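Local coordinates for CYCLIN domain-containing protein (Chaetomium thermophilum, PDB 6Z3U) that probably acts as the cyclin H subunit of the CDK-activating kinase complex, regulating the activity of its cyclin-dependent serine/threonine kinase partner, at residues Phe232-Ser237 with Leu319-Ala324; Pro132-Leu137 with Phe160-Pro165. All coordinates share one frame; numbering follows the deposited sequence.

Contact 1: residues Phe232-Ser237 with Leu319-Ala324; sequences FHFTPS and LGTIEA
Phe234 meets Thr321 and Ala324 because its CG stands anti to the carbonyl carbon (chi1 -55°), which sends the ring from the link between helices 230-233 and 236-247 onto helix 313-330. On the helix, chi1 of Thr321 (-57°) sets OG1 anti to the carbonyl carbon and leaves CG2 anti to the backbone N, laying that methyl at the ring edge, in the ring plane, 3.8 Å from Phe234 CD1. The hydroxyl is left to the helix itself, where Thr321 OG1 bonds to the backbone O of Lys317. One ring corner further on, Phe234 CE1 lies 3.5 Å from Thr321 O, and the far end of the ring reaches the next turn, with Phe234 CZ 4.1 Å from Ala324 CB. The CB of His233 covers one face of the ring, offset toward its rim, while Cys325 and Met328 extend the helix surface that the phenyl group touches. An alanine in place of Phe234 would probably open a gap against helix 313-330 and leave the Thr321 methyl without the ring edge it rests on. Phe61 of another chain, the RING-type domain-containing protein, packs on Thr321. In the all-helical C-terminal cyclin domain, the Phe234 ring thus packs the connection leading into helix 236-247 against helix 313-330.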
loop_
_atom_site.group_PDB
_atom_site.type_symbol
_atom_site.label_atom_id
_atom_site.label_comp_id
_atom_site.label_asym_id
_atom_site.label_seq_id
_atom_site.Cartn_x
_atom_site.Cartn_y
_atom_site.Cartn_z
ATOM N N PHE A 232 5.154 -17.316 -4.552
ATOM C CA PHE A 232 3.981 -18.086 -4.162
ATOM C C PHE A 232 4.265 -19.086 -3.048
ATOM O O PHE A 232 3.333 -19.481 -2.338
ATOM C CB PHE A 232 3.413 -18.845 -5.368
ATOM C CG PHE A 232 2.995 -17.958 -6.506
ATOM C CD1 PHE A 232 2.019 -16.992 -6.332
ATOM C CD2 PHE A 232 3.565 -18.108 -7.759
ATOM C CE1 PHE A 232 1.633 -16.181 -7.382
ATOM C CE2 PHE A 232 3.182 -17.302 -8.809
ATOM C CZ PHE A 232 2.214 -16.339 -8.621
ATOM N N HIS A 233 5.522 -19.497 -2.874
ATOM C CA HIS A 233 5.866 -20.533 -1.914
ATOM C C HIS A 233 6.785 -20.065 -0.797
ATOM O O HIS A 233 7.003 -20.825 0.153
ATOM C CB HIS A 233 6.532 -21.716 -2.634
ATOM C CG HIS A 233 5.820 -22.137 -3.881
ATOM N ND1 HIS A 233 4.503 -22.541 -3.885
ATOM C CD2 HIS A 233 6.241 -22.211 -5.166
ATOM C CE1 HIS A 233 4.143 -22.848 -5.118
ATOM N NE2 HIS A 233 5.179 -22.657 -5.914
ATOM N N PHE A 234 7.322 -18.849 -0.871
ATOM C CA PHE A 234 8.296 -18.384 0.104
ATOM C C PHE A 234 8.028 -16.930 0.454
ATOM O O PHE A 234 7.438 -16.179 -0.326
ATOM C CB PHE A 234 9.727 -18.549 -0.420
ATOM C CG PHE A 234 10.052 -19.949 -0.851
ATOM C CD1 PHE A 234 10.349 -20.925 0.085
ATOM C CD2 PHE A 234 10.058 -20.291 -2.193
ATOM C CE1 PHE A 234 10.646 -22.215 -0.308
ATOM C CE2 PHE A 234 10.355 -21.579 -2.592
ATOM C CZ PHE A 234 10.651 -22.543 -1.649
ATOM N N THR A 235 8.456 -16.554 1.632
ATOM C CA THR A 235 8.317 -15.229 2.211
ATOM C C THR A 235 9.463 -14.331 1.753
ATOM O O THR A 235 10.565 -14.816 1.483
ATOM C CB THR A 235 8.314 -15.334 3.734
ATOM O OG1 THR A 235 7.219 -16.162 4.146
ATOM C CG2 THR A 235 8.178 -13.978 4.392
ATOM N N PRO A 236 9.237 -13.016 1.635
ATOM C CA PRO A 236 10.346 -12.125 1.249
ATOM C C PRO A 236 11.614 -12.340 2.056
ATOM O O PRO A 236 12.714 -12.279 1.493
ATOM C CB PRO A 236 9.750 -10.730 1.469
ATOM C CG PRO A 236 8.304 -10.916 1.159
ATOM C CD PRO A 236 7.948 -12.299 1.659
ATOM N N SER A 237 11.499 -12.590 3.362
ATOM C CA SER A 237 12.686 -12.917 4.144
ATOM C C SER A 237 13.307 -14.218 3.654
ATOM O O SER A 237 14.530 -14.319 3.511
ATOM C CB SER A 237 12.335 -13.024 5.627
ATOM O OG SER A 237 11.429 -14.089 5.863
ATOM N N LEU A 319 16.212 -23.484 7.699
ATOM C CA LEU A 319 17.314 -23.767 6.785
ATOM C C LEU A 319 16.865 -24.669 5.644
ATOM O O LEU A 319 17.264 -24.471 4.491
ATOM C CB LEU A 319 18.477 -24.401 7.546
ATOM C CG LEU A 319 19.352 -23.430 8.340
ATOM C CD1 LEU A 319 20.298 -24.179 9.266
ATOM C CD2 LEU A 319 20.135 -22.531 7.394
ATOM N N GLY A 320 16.046 -25.678 5.949
ATOM C CA GLY A 320 15.519 -26.527 4.895
ATOM C C GLY A 320 14.630 -25.768 3.929
ATOM O O GLY A 320 14.620 -26.047 2.727
ATOM N N THR A 321 13.865 -24.800 4.441
ATOM C CA THR A 321 13.005 -24.002 3.573
ATOM C C THR A 321 13.826 -23.101 2.659
ATOM O O THR A 321 13.528 -22.983 1.465
ATOM C CB THR A 321 12.036 -23.168 4.412
ATOM O OG1 THR A 321 11.263 -24.030 5.258
ATOM C CG2 THR A 321 11.097 -22.375 3.513
ATOM N N ILE A 322 14.858 -22.448 3.202
ATOM C CA ILE A 322 15.712 -21.600 2.376
ATOM C C ILE A 322 16.405 -22.432 1.303
ATOM O O ILE A 322 16.554 -21.993 0.157
ATOM C CB ILE A 322 16.736 -20.849 3.247
ATOM C CG1 ILE A 322 16.041 -20.063 4.364
ATOM C CG2 ILE A 322 17.576 -19.913 2.387
ATOM C CD1 ILE A 322 15.093 -19.002 3.875
ATOM N N GLU A 323 16.834 -23.646 1.656
ATOM C CA GLU A 323 17.500 -24.503 0.680
ATOM C C GLU A 323 16.545 -24.886 -0.443
ATOM O O GLU A 323 16.946 -24.970 -1.610
ATOM C CB GLU A 323 18.051 -25.751 1.370
ATOM C CG GLU A 323 19.181 -26.448 0.618
ATOM C CD GLU A 323 20.395 -25.558 0.425
ATOM O OE1 GLU A 323 20.979 -25.575 -0.678
ATOM O OE2 GLU A 323 20.760 -24.837 1.378
ATOM N N ALA A 324 15.274 -25.121 -0.109
ATOM C CA ALA A 324 14.279 -25.382 -1.143
ATOM C C ALA A 324 14.106 -24.165 -2.045
ATOM O O ALA A 324 14.009 -24.298 -3.270
ATOM C CB ALA A 324 12.948 -25.774 -0.503
#

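Contact 2: residues Pro132-Leu137 with Phe160-Pro165; sequences PQEMLL and FGRERP
Over one face of the Phe160 ring lies a methyl of Leu137, and over one face of the Arg162 guanidinium lies the other, so the leucine fork divides its two branches between two flat groups. Leu137 CD2 makes a CH-pi contact, 3.8 Å from the Phe160 ring centroid and offset toward the rim. Leu137 CD1 sits against the guanidinium, nearest Arg162 NH2. At the edge of that guanidinium, close to its plane, comes the carboxylate of Glu134: Arg162 NH1 donates to Glu134 OE2 at 3.1 Å, on the syn side, and more weakly to Glu134 OE1 at 3.4 Å. The two planes are only 11° apart, so the salt bridge is nearly flat, although both bonds are bent. All this joins the start of helix 132-146 to the turn after helix 153-159 in the first cyclin-like domain; helix 153-159 ends in a Schellman motif with Gly161, at positive phi, as its C-prime residue. From there Arg162 folds back, its chain bent at chi2 (59°) and chi3 (58°), which carries the charged end over Leu137 to Glu134. Glu167 offers Arg162 NH1 a second, long and weak ion pair. Phe160 also stacks with the Phe156 ring and touches Ala100 of helix 83-103.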
loop_
_atom_site.group_PDB
_atom_site.type_symbol
_atom_site.label_atom_id
_atom_site.label_comp_id
_atom_site.label_asym_id
_atom_site.label_seq_id
_atom_site.Cartn_x
_atom_site.Cartn_y
_atom_site.Cartn_z
ATOM N N PRO A 132 -1.714 -11.742 -23.610
ATOM C CA PRO A 132 -0.549 -11.409 -22.772
ATOM C C PRO A 132 0.290 -10.271 -23.323
ATOM O O PRO A 132 0.961 -9.582 -22.546
ATOM C CB PRO A 132 0.245 -12.723 -22.728
ATOM C CG PRO A 132 -0.180 -13.468 -23.942
ATOM C CD PRO A 132 -1.617 -13.102 -24.172
ATOM N N GLN A 133 0.286 -10.058 -24.640
ATOM C CA GLN A 133 1.045 -8.950 -25.204
ATOM C C GLN A 133 0.542 -7.615 -24.674
ATOM O O GLN A 133 1.328 -6.677 -24.500
ATOM C CB GLN A 133 0.957 -8.981 -26.732
ATOM C CG GLN A 133 1.943 -8.066 -27.434
ATOM C CD GLN A 133 3.319 -8.691 -27.558
ATOM O OE1 GLN A 133 3.462 -9.812 -28.048
ATOM N NE2 GLN A 133 4.340 -7.971 -27.105
ATOM N N GLU A 134 -0.761 -7.512 -24.410
ATOM C CA GLU A 134 -1.364 -6.290 -23.894
ATOM C C GLU A 134 -1.305 -6.224 -22.370
ATOM O O GLU A 134 -0.931 -5.190 -21.807
ATOM C CB GLU A 134 -2.816 -6.182 -24.371
ATOM C CG GLU A 134 -2.976 -6.129 -25.886
ATOM C CD GLU A 134 -2.331 -4.899 -26.500
ATOM O OE1 GLU A 134 -1.154 -4.986 -26.911
ATOM O OE2 GLU A 134 -2.994 -3.840 -26.551
ATOM N N MET A 135 -1.679 -7.311 -21.691
ATOM C CA MET A 135 -1.616 -7.330 -20.235
ATOM C C MET A 135 -0.217 -7.021 -19.720
ATOM O O MET A 135 -0.072 -6.573 -18.578
ATOM C CB MET A 135 -2.071 -8.691 -19.705
ATOM C CG MET A 135 -3.536 -9.021 -19.970
ATOM S SD MET A 135 -4.703 -7.874 -19.205
ATOM C CE MET A 135 -4.987 -6.740 -20.560
ATOM N N LEU A 136 0.815 -7.249 -20.534
ATOM C CA LEU A 136 2.172 -6.892 -20.132
ATOM C C LEU A 136 2.274 -5.398 -19.848
ATOM O O LEU A 136 2.799 -4.985 -18.807
ATOM C CB LEU A 136 3.158 -7.312 -21.225
ATOM C CG LEU A 136 4.645 -7.023 -21.015
ATOM C CD1 LEU A 136 5.471 -7.965 -21.875
ATOM C CD2 LEU A 136 4.998 -5.579 -21.334
ATOM N N LEU A 137 1.769 -4.571 -20.765
ATOM C CA LEU A 137 1.806 -3.127 -20.560
ATOM C C LEU A 137 0.894 -2.705 -19.415
ATOM O O LEU A 137 1.226 -1.787 -18.656
ATOM C CB LEU A 137 1.412 -2.411 -21.850
ATOM C CG LEU A 137 2.525 -2.258 -22.885
ATOM C CD1 LEU A 137 1.957 -1.886 -24.245
ATOM C CD2 LEU A 137 3.522 -1.214 -22.418
ATOM N N PHE A 160 6.600 3.633 -24.419
ATOM C CA PHE A 160 6.538 2.317 -25.042
ATOM C C PHE A 160 6.091 2.385 -26.499
ATOM O O PHE A 160 5.640 1.377 -27.053
ATOM C CB PHE A 160 5.613 1.402 -24.239
ATOM C CG PHE A 160 6.127 1.081 -22.864
ATOM C CD1 PHE A 160 6.742 -0.131 -22.606
ATOM C CD2 PHE A 160 6.001 1.994 -21.832
ATOM C CE1 PHE A 160 7.216 -0.428 -21.344
ATOM C CE2 PHE A 160 6.473 1.701 -20.568
ATOM C CZ PHE A 160 7.082 0.490 -20.325
ATOM N N GLY A 161 6.213 3.547 -27.130
ATOM C CA GLY A 161 5.881 3.657 -28.546
ATOM C C GLY A 161 4.490 3.179 -28.889
ATOM O O GLY A 161 4.275 2.606 -29.966
ATOM N N ARG A 162 3.530 3.399 -27.994
ATOM C CA ARG A 162 2.144 3.006 -28.215
ATOM C C ARG A 162 1.359 4.230 -28.671
ATOM O O ARG A 162 1.286 5.231 -27.948
ATOM C CB ARG A 162 1.537 2.410 -26.946
ATOM C CG ARG A 162 0.104 1.916 -27.109
ATOM C CD ARG A 162 -0.012 0.848 -28.189
ATOM N NE ARG A 162 0.839 -0.307 -27.911
ATOM C CZ ARG A 162 0.415 -1.453 -27.383
ATOM N NH1 ARG A 162 -0.863 -1.624 -27.068
ATOM N NH2 ARG A 162 1.277 -2.438 -27.173
ATOM N N GLU A 163 0.770 4.148 -29.867
ATOM C CA GLU A 163 0.130 5.323 -30.449
ATOM C C GLU A 163 -1.193 5.646 -29.764
ATOM O O GLU A 163 -1.475 6.816 -29.478
ATOM C CB GLU A 163 -0.073 5.118 -31.955
ATOM C CG GLU A 163 -0.918 3.900 -32.362
ATOM C CD GLU A 163 -0.138 2.591 -32.374
ATOM O OE1 GLU A 163 1.099 2.624 -32.200
ATOM O OE2 GLU A 163 -0.766 1.528 -32.558
ATOM N N ARG A 164 -2.013 4.634 -29.484
ATOM C CA ARG A 164 -3.318 4.858 -28.869
ATOM C C ARG A 164 -3.290 4.425 -27.410
ATOM O O ARG A 164 -3.204 3.217 -27.131
ATOM C CB ARG A 164 -4.422 4.118 -29.628
ATOM C CG ARG A 164 -4.772 4.775 -30.956
ATOM C CD ARG A 164 -5.898 4.057 -31.685
ATOM N NE ARG A 164 -7.197 4.339 -31.074
ATOM C CZ ARG A 164 -8.335 3.730 -31.397
ATOM N NH1 ARG A 164 -9.461 4.061 -30.777
ATOM N NH2 ARG A 164 -8.357 2.804 -32.347
ATOM N N PRO A 165 -3.368 5.351 -26.448
ATOM C CA PRO A 165 -3.311 4.943 -25.037
ATOM C C PRO A 165 -4.532 4.175 -24.565
ATOM O O PRO A 165 -4.419 3.412 -23.598
ATOM C CB PRO A 165 -3.176 6.278 -24.290
ATOM C CG PRO A 165 -3.803 7.278 -25.190
ATOM C CD PRO A 165 -3.553 6.807 -26.596
#

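Overall arrangement
Contact 2 comes first along the chain and closes before contact 1 opens. Contact 2 lies in the first cyclin repeat and contact 1 in the second, so each ties together helices and connections of one repeat. Their centres are 34 Å apart, on opposite sides of the chain's centre, and their nearest atoms stay about 14 Å from each other; they share no helix. Their surroundings differ as well: the RING-type domain-containing protein reaches residues of contact 1, while no other chain of the assembly touches the segments of contact 2. In this mostly helical subunit without strands, each repeat is thus packed by its own contact, and the one in the second repeat lies beside the chain of the RING-type protein.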